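Local coordinates for bifunctional enzyme IspD/IspF (Campylobacter jejuni, PDB 1W55), which catalyses two steps of non-mevalonate isoprenoid precursor synthesis, transferring a cytidylyl group from CTP to methylerythritol 4-phosphate and cyclising the later phosphorylated intermediate with release of CMP, at residues Leu114-Ala127 against Arg139-Lys152. Sequence-based numbering, arbitrary orientation.
Sequences LDKADCITPALKVA and REKIKLIQTPQISK. With C (cytidine-5'-monophosphate), chain D; EDO (1,2-ethanediol), chain F.
P122 shows how a proline ring can fill the hollow where an antiparallel pairing breaks: its CD lies 3.0 Å from P148 O and its CB meets Q146 CB, while the loop Q146-P148, with cis P148, bows around it. Q146 N reaches P122 O from 46° above the carbonyl plane. T121 and Q149 run side by side, Q149 NE2 donating an almost straight in-plane bond to T121 OG1 (2.8 Å) and another to D168. The break divides strand 119-124 between 149-152, in the central sheet of the IspD cytidylyltransferase domain, and 142-145, in the arm that extends the sheet into a second subunit. Here V126 CG2 sits in the notch formed by L144 CG (3.7 Å) and I142 CG2 (3.9 Å), chi1 of 177° turning it beside the backbone N. A127 O, hydrogen-bonded by K191 of the second subunit, lies toward the rim of one R139 guanidinium face; R139 NH2 donates to OP2 of cytidine monophosphate, consistent with a predicted role in positioning methylerythritol phosphate. At the other end, L114 CD1 rests on I150 CG2 (3.5 Å), the side chains roughly perpendicular, and bent K152 brings NZ to D118 OD1 in a salt bridge (3.3 Å); D118 OD2 takes K179 N.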
loop_
_atom_site.group_PDB
_atom_site.type_symbol
_atom_site.label_atom_id
_atom_site.label_comp_id
_atom_site.label_asym_id
_atom_site.label_seq_id
_atom_site.Cartn_x
_atom_site.Cartn_y
_atom_site.Cartn_z
ATOM N N LEU A 114 -36.051 13.299 -9.669
ATOM C CA LEU A 114 -36.854 12.775 -10.769
ATOM C C LEU A 114 -38.062 13.616 -11.184
ATOM O O LEU A 114 -38.337 13.751 -12.380
ATOM C CB LEU A 114 -37.309 11.349 -10.441
ATOM C CG LEU A 114 -37.761 10.451 -11.594
ATOM C CD1 LEU A 114 -36.776 10.513 -12.746
ATOM C CD2 LEU A 114 -37.943 9.024 -11.112
ATOM N N ASP A 115 -38.778 14.172 -10.208
ATOM C CA ASP A 115 -40.028 14.882 -10.484
ATOM C C ASP A 115 -39.858 16.377 -10.773
ATOM O O ASP A 115 -40.830 17.059 -11.107
ATOM C CB ASP A 115 -41.029 14.676 -9.337
ATOM C CG ASP A 115 -41.385 13.210 -9.120
ATOM O OD1 ASP A 115 -41.704 12.504 -10.107
ATOM O OD2 ASP A 115 -41.374 12.676 -7.989
ATOM N N LYS A 116 -38.630 16.875 -10.661
ATOM C CA LYS A 116 -38.356 18.306 -10.833
ATOM C C LYS A 116 -38.454 18.821 -12.275
ATOM O O LYS A 116 -38.641 20.019 -12.483
ATOM C CB LYS A 116 -36.988 18.680 -10.236
ATOM C CG LYS A 116 -36.893 18.496 -8.723
ATOM C CD LYS A 116 -36.390 19.752 -8.019
ATOM C CE LYS A 116 -36.463 19.626 -6.488
ATOM N NZ LYS A 116 -35.974 18.310 -5.956
ATOM N N ALA A 117 -38.320 17.933 -13.262
ATOM C CA ALA A 117 -38.245 18.355 -14.670
ATOM C C ALA A 117 -38.518 17.214 -15.661
ATOM O O ALA A 117 -38.867 16.102 -15.255
ATOM C CB ALA A 117 -36.886 19.027 -14.958
ATOM N N ASP A 118 -38.373 17.499 -16.957
ATOM C CA ASP A 118 -38.554 16.479 -17.997
ATOM C C ASP A 118 -37.283 15.653 -18.241
ATOM O O ASP A 118 -37.355 14.502 -18.679
ATOM C CB ASP A 118 -39.018 17.110 -19.310
ATOM C CG ASP A 118 -40.301 17.900 -19.158
ATOM O OD1 ASP A 118 -41.277 17.363 -18.582
ATOM O OD2 ASP A 118 -40.412 19.076 -19.572
ATOM N N CYS A 119 -36.131 16.255 -17.957
ATOM C CA CYS A 119 -34.846 15.598 -18.128
ATOM C C CYS A 119 -33.918 15.997 -16.986
ATOM O O CYS A 119 -33.792 17.190 -16.669
ATOM C CB CYS A 119 -34.246 15.975 -19.484
ATOM S SG CYS A 119 -32.620 15.279 -19.842
ATOM N N ILE A 120 -33.305 14.999 -16.346
ATOM C CA ILE A 120 -32.353 15.224 -15.253
ATOM C C ILE A 120 -30.950 14.803 -15.674
ATOM O O ILE A 120 -30.733 13.663 -16.094
ATOM C CB ILE A 120 -32.743 14.438 -13.978
ATOM C CG1 ILE A 120 -34.275 14.234 -13.858
ATOM C CG2 ILE A 120 -32.114 15.101 -12.737
ATOM C CD1 ILE A 120 -35.102 15.526 -13.667
ATOM N N THR A 121 -29.997 15.716 -15.535
ATOM C CA THR A 121 -28.656 15.510 -16.061
ATOM C C THR A 121 -27.594 16.093 -15.129
ATOM O O THR A 121 -27.818 17.129 -14.494
ATOM C CB THR A 121 -28.534 16.133 -17.492
ATOM O OG1 THR A 121 -27.215 15.908 -18.013
ATOM C CG2 THR A 121 -28.615 17.639 -17.445
ATOM N N PRO A 122 -26.447 15.425 -15.042
ATOM C CA PRO A 122 -25.281 15.996 -14.369
ATOM C C PRO A 122 -24.589 17.032 -15.244
ATOM O O PRO A 122 -24.664 16.986 -16.472
ATOM C CB PRO A 122 -24.362 14.783 -14.133
ATOM C CG PRO A 122 -25.094 13.587 -14.632
ATOM C CD PRO A 122 -26.177 14.071 -15.552
ATOM N N ALA A 123 -23.925 17.976 -14.590
ATOM C CA ALA A 123 -23.244 19.069 -15.256
ATOM C C ALA A 123 -22.129 19.565 -14.352
ATOM O O ALA A 123 -22.206 19.444 -13.126
ATOM C CB ALA A 123 -24.211 20.197 -15.573
ATOM N N LEU A 124 -21.108 20.132 -14.974
ATOM C CA LEU A 124 -19.977 20.705 -14.275
ATOM C C LEU A 124 -19.752 22.114 -14.787
ATOM O O LEU A 124 -19.957 22.393 -15.963
ATOM C CB LEU A 124 -18.718 19.870 -14.517
ATOM C CG LEU A 124 -18.724 18.429 -14.012
ATOM C CD1 LEU A 124 -17.505 17.696 -14.553
ATOM C CD2 LEU A 124 -18.775 18.374 -12.485
ATOM N N LYS A 125 -19.329 22.992 -13.886
ATOM C CA LYS A 125 -18.926 24.344 -14.235
ATOM C C LYS A 125 -17.456 24.317 -14.630
ATOM O O LYS A 125 -16.760 23.329 -14.387
ATOM C CB LYS A 125 -19.126 25.283 -13.040
ATOM C CG LYS A 125 -20.568 25.391 -12.524
ATOM C CD LYS A 125 -20.663 26.391 -11.358
ATOM C CE LYS A 125 -21.367 25.780 -10.141
ATOM N NZ LYS A 125 -20.434 25.080 -9.189
ATOM N N VAL A 126 -16.988 25.422 -15.206
ATOM C CA VAL A 126 -15.618 25.559 -15.676
ATOM C C VAL A 126 -15.002 26.857 -15.138
ATOM O O VAL A 126 -15.602 27.929 -15.258
ATOM C CB VAL A 126 -15.568 25.566 -17.234
ATOM C CG1 VAL A 126 -14.149 25.785 -17.738
ATOM C CG2 VAL A 126 -16.137 24.268 -17.798
ATOM N N ALA A 127 -13.796 26.754 -14.577
ATOM C CA ALA A 127 -13.086 27.914 -14.031
ATOM C C ALA A 127 -11.910 28.350 -14.898
ATOM O O ALA A 127 -11.275 29.379 -14.638
ATOM C CB ALA A 127 -12.619 27.628 -12.624
ATOM N N ARG A 139 -16.693 32.298 -19.094
ATOM C CA ARG A 139 -16.579 30.927 -18.585
ATOM C C ARG A 139 -17.657 30.551 -17.576
ATOM O O ARG A 139 -18.026 29.383 -17.480
ATOM C CB ARG A 139 -15.180 30.662 -18.017
ATOM C CG ARG A 139 -14.802 31.506 -16.797
ATOM C CD ARG A 139 -13.307 31.598 -16.571
ATOM N NE ARG A 139 -12.982 32.338 -15.355
ATOM C CZ ARG A 139 -11.753 32.665 -14.978
ATOM N NH1 ARG A 139 -10.712 32.310 -15.721
ATOM N NH2 ARG A 139 -11.562 33.340 -13.849
ATOM N N GLU A 140 -18.174 31.546 -16.853
ATOM C CA GLU A 140 -19.215 31.341 -15.838
ATOM C C GLU A 140 -20.539 30.835 -16.433
ATOM O O GLU A 140 -21.342 30.215 -15.730
ATOM C CB GLU A 140 -19.476 32.644 -15.053
ATOM C CG GLU A 140 -18.310 33.122 -14.188
ATOM C CD GLU A 140 -17.299 33.983 -14.947
ATOM O OE1 GLU A 140 -17.616 34.454 -16.065
ATOM O OE2 GLU A 140 -16.172 34.187 -14.428
ATOM N N LYS A 141 -20.763 31.108 -17.721
ATOM C CA LYS A 141 -22.002 30.697 -18.396
ATOM C C LYS A 141 -21.899 29.315 -19.059
ATOM O O LYS A 141 -22.865 28.826 -19.674
ATOM C CB LYS A 141 -22.419 31.759 -19.425
ATOM C CG LYS A 141 -22.721 33.123 -18.794
ATOM C CD LYS A 141 -23.351 34.069 -19.805
ATOM C CE LYS A 141 -23.894 35.329 -19.123
ATOM N NZ LYS A 141 -23.407 36.537 -19.844
ATOM N N ILE A 142 -20.723 28.695 -18.936
ATOM C CA ILE A 142 -20.476 27.395 -19.552
ATOM C C ILE A 142 -20.942 26.270 -18.644
ATOM O O ILE A 142 -20.693 26.309 -17.440
ATOM C CB ILE A 142 -18.976 27.236 -19.886
ATOM C CG1 ILE A 142 -18.548 28.260 -20.955
ATOM C CG2 ILE A 142 -18.644 25.792 -20.292
ATOM C CD1 ILE A 142 -18.959 27.919 -22.395
ATOM N N LYS A 143 -21.614 25.279 -19.231
ATOM C CA LYS A 143 -21.867 23.984 -18.585
ATOM C C LYS A 143 -21.270 22.857 -19.429
ATOM O O LYS A 143 -21.505 22.803 -20.642
ATOM C CB LYS A 143 -23.369 23.724 -18.450
ATOM C CG LYS A 143 -24.012 24.320 -17.231
ATOM C CD LYS A 143 -25.423 23.783 -17.041
ATOM C CE LYS A 143 -26.214 24.647 -16.071
ATOM N NZ LYS A 143 -26.517 26.008 -16.615
ATOM N N LEU A 144 -20.516 21.958 -18.795
ATOM C CA LEU A 144 -20.128 20.703 -19.441
ATOM C C LEU A 144 -21.103 19.636 -18.983
ATOM O O LEU A 144 -21.243 19.388 -17.780
ATOM C CB LEU A 144 -18.689 20.296 -19.112
ATOM C CG LEU A 144 -17.574 21.298 -19.435
ATOM C CD1 LEU A 144 -16.221 20.727 -19.028
ATOM C CD2 LEU A 144 -17.555 21.747 -20.901
ATOM N N ILE A 145 -21.802 19.029 -19.939
ATOM C CA ILE A 145 -22.839 18.069 -19.616
ATOM C C ILE A 145 -22.291 16.639 -19.604
ATOM O O ILE A 145 -21.406 16.276 -20.385
ATOM C CB ILE A 145 -24.052 18.197 -20.585
ATOM C CG1 ILE A 145 -24.577 19.641 -20.645
ATOM C CG2 ILE A 145 -25.154 17.249 -20.186
ATOM C CD1 ILE A 145 -25.152 20.191 -19.316
ATOM N N GLN A 146 -22.837 15.837 -18.705
ATOM C CA GLN A 146 -22.423 14.458 -18.557
ATOM C C GLN A 146 -23.664 13.579 -18.646
ATOM O O GLN A 146 -24.779 14.059 -18.880
ATOM C CB GLN A 146 -21.708 14.249 -17.211
ATOM C CG GLN A 146 -20.399 15.033 -17.023
ATOM C CD GLN A 146 -19.674 14.649 -15.727
ATOM O OE1 GLN A 146 -20.291 14.597 -14.655
ATOM N NE2 GLN A 146 -18.374 14.363 -15.828
ATOM N N THR A 147 -23.443 12.300 -18.400
ATOM C CA THR A 147 -24.421 11.229 -18.510
ATOM C C THR A 147 -24.111 10.407 -17.219
ATOM O O THR A 147 -22.991 10.550 -16.707
ATOM C CB THR A 147 -24.060 10.519 -19.853
ATOM O OG1 THR A 147 -25.035 10.800 -20.873
ATOM C CG2 THR A 147 -23.980 9.065 -19.763
ATOM N N PRO A 148 -25.018 9.596 -16.642
ATOM C CA PRO A 148 -26.373 9.290 -17.130
ATOM C C PRO A 148 -27.363 10.451 -17.104
ATOM O O PRO A 148 -27.203 11.407 -16.343
ATOM C CB PRO A 148 -26.875 8.201 -16.161
ATOM C CG PRO A 148 -25.676 7.752 -15.357
ATOM C CD PRO A 148 -24.716 8.898 -15.380
ATOM N N GLN A 149 -28.377 10.361 -17.959
ATOM C CA GLN A 149 -29.419 11.371 -18.030
ATOM C C GLN A 149 -30.747 10.627 -17.936
ATOM O O GLN A 149 -30.914 9.580 -18.557
ATOM C CB GLN A 149 -29.318 12.159 -19.342
ATOM C CG GLN A 149 -28.008 12.936 -19.523
ATOM C CD GLN A 149 -27.941 13.764 -20.809
ATOM O OE1 GLN A 149 -28.199 13.257 -21.902
ATOM N NE2 GLN A 149 -27.559 15.034 -20.679
ATOM N N ILE A 150 -31.673 11.139 -17.132
ATOM C CA ILE A 150 -32.993 10.527 -17.021
ATOM C C ILE A 150 -34.024 11.422 -17.692
ATOM O O ILE A 150 -34.067 12.636 -17.442
ATOM C CB ILE A 150 -33.396 10.289 -15.540
ATOM C CG1 ILE A 150 -32.342 9.483 -14.800
ATOM C CG2 ILE A 150 -34.729 9.554 -15.458
ATOM C CD1 ILE A 150 -32.506 9.535 -13.279
ATOM N N SER A 151 -34.867 10.814 -18.519
ATOM C CA SER A 151 -35.886 11.547 -19.248
ATOM C C SER A 151 -37.206 10.811 -19.153
ATOM O O SER A 151 -37.238 9.594 -18.926
ATOM C CB SER A 151 -35.499 11.691 -20.726
ATOM O OG SER A 151 -34.279 12.383 -20.870
ATOM N N LYS A 152 -38.292 11.555 -19.334
ATOM C CA LYS A 152 -39.594 10.941 -19.561
ATOM C C LYS A 152 -39.519 10.352 -20.957
ATOM O O LYS A 152 -39.194 11.049 -21.931
ATOM C CB LYS A 152 -40.735 11.962 -19.458
ATOM C CG LYS A 152 -40.824 12.684 -18.105
ATOM C CD LYS A 152 -42.190 12.480 -17.438
ATOM C CE LYS A 152 -42.405 13.433 -16.248
ATOM N NZ LYS A 152 -42.030 14.859 -16.567
HETATM O OP3 C D . -9.296 32.200 -11.364
HETATM P P C D . -9.092 33.667 -11.071
HETATM O OP1 C D . -9.940 34.156 -9.925
HETATM O OP2 C D . -9.063 34.556 -12.292
HETATM O "O5'" C D . -7.616 33.746 -10.427
HETATM C "C5'" C D . -6.461 33.323 -11.136
HETATM C "C4'" C D . -5.205 33.633 -10.320
HETATM O "O4'" C D . -4.952 35.042 -10.262
HETATM C "C3'" C D . -5.303 33.148 -8.886
HETATM O "O3'" C D . -4.091 32.479 -8.593
HETATM C "C2'" C D . -5.429 34.403 -8.049
HETATM O "O2'" C D . -4.824 34.279 -6.767
HETATM C "C1'" C D . -4.729 35.441 -8.910
HETATM N N1 C D . -5.297 36.770 -8.687
HETATM C C2 C D . -4.425 37.826 -8.373
HETATM O O2 C D . -3.183 37.623 -8.294
HETATM N N3 C D . -4.947 39.052 -8.165
HETATM C C4 C D . -6.288 39.272 -8.236
HETATM N N4 C D . -6.786 40.516 -8.011
HETATM C C5 C D . -7.161 38.234 -8.542
HETATM C C6 C D . -6.630 36.970 -8.768
HETATM C C1 EDO F . -23.174 13.315 -23.986
HETATM O O1 EDO F . -21.898 12.698 -24.067
HETATM C C2 EDO F . -23.175 14.337 -22.870
HETATM O O2 EDO F . -22.052 15.176 -23.015
HETATM O O HOH W 1 -18.922 27.508 -15.923
#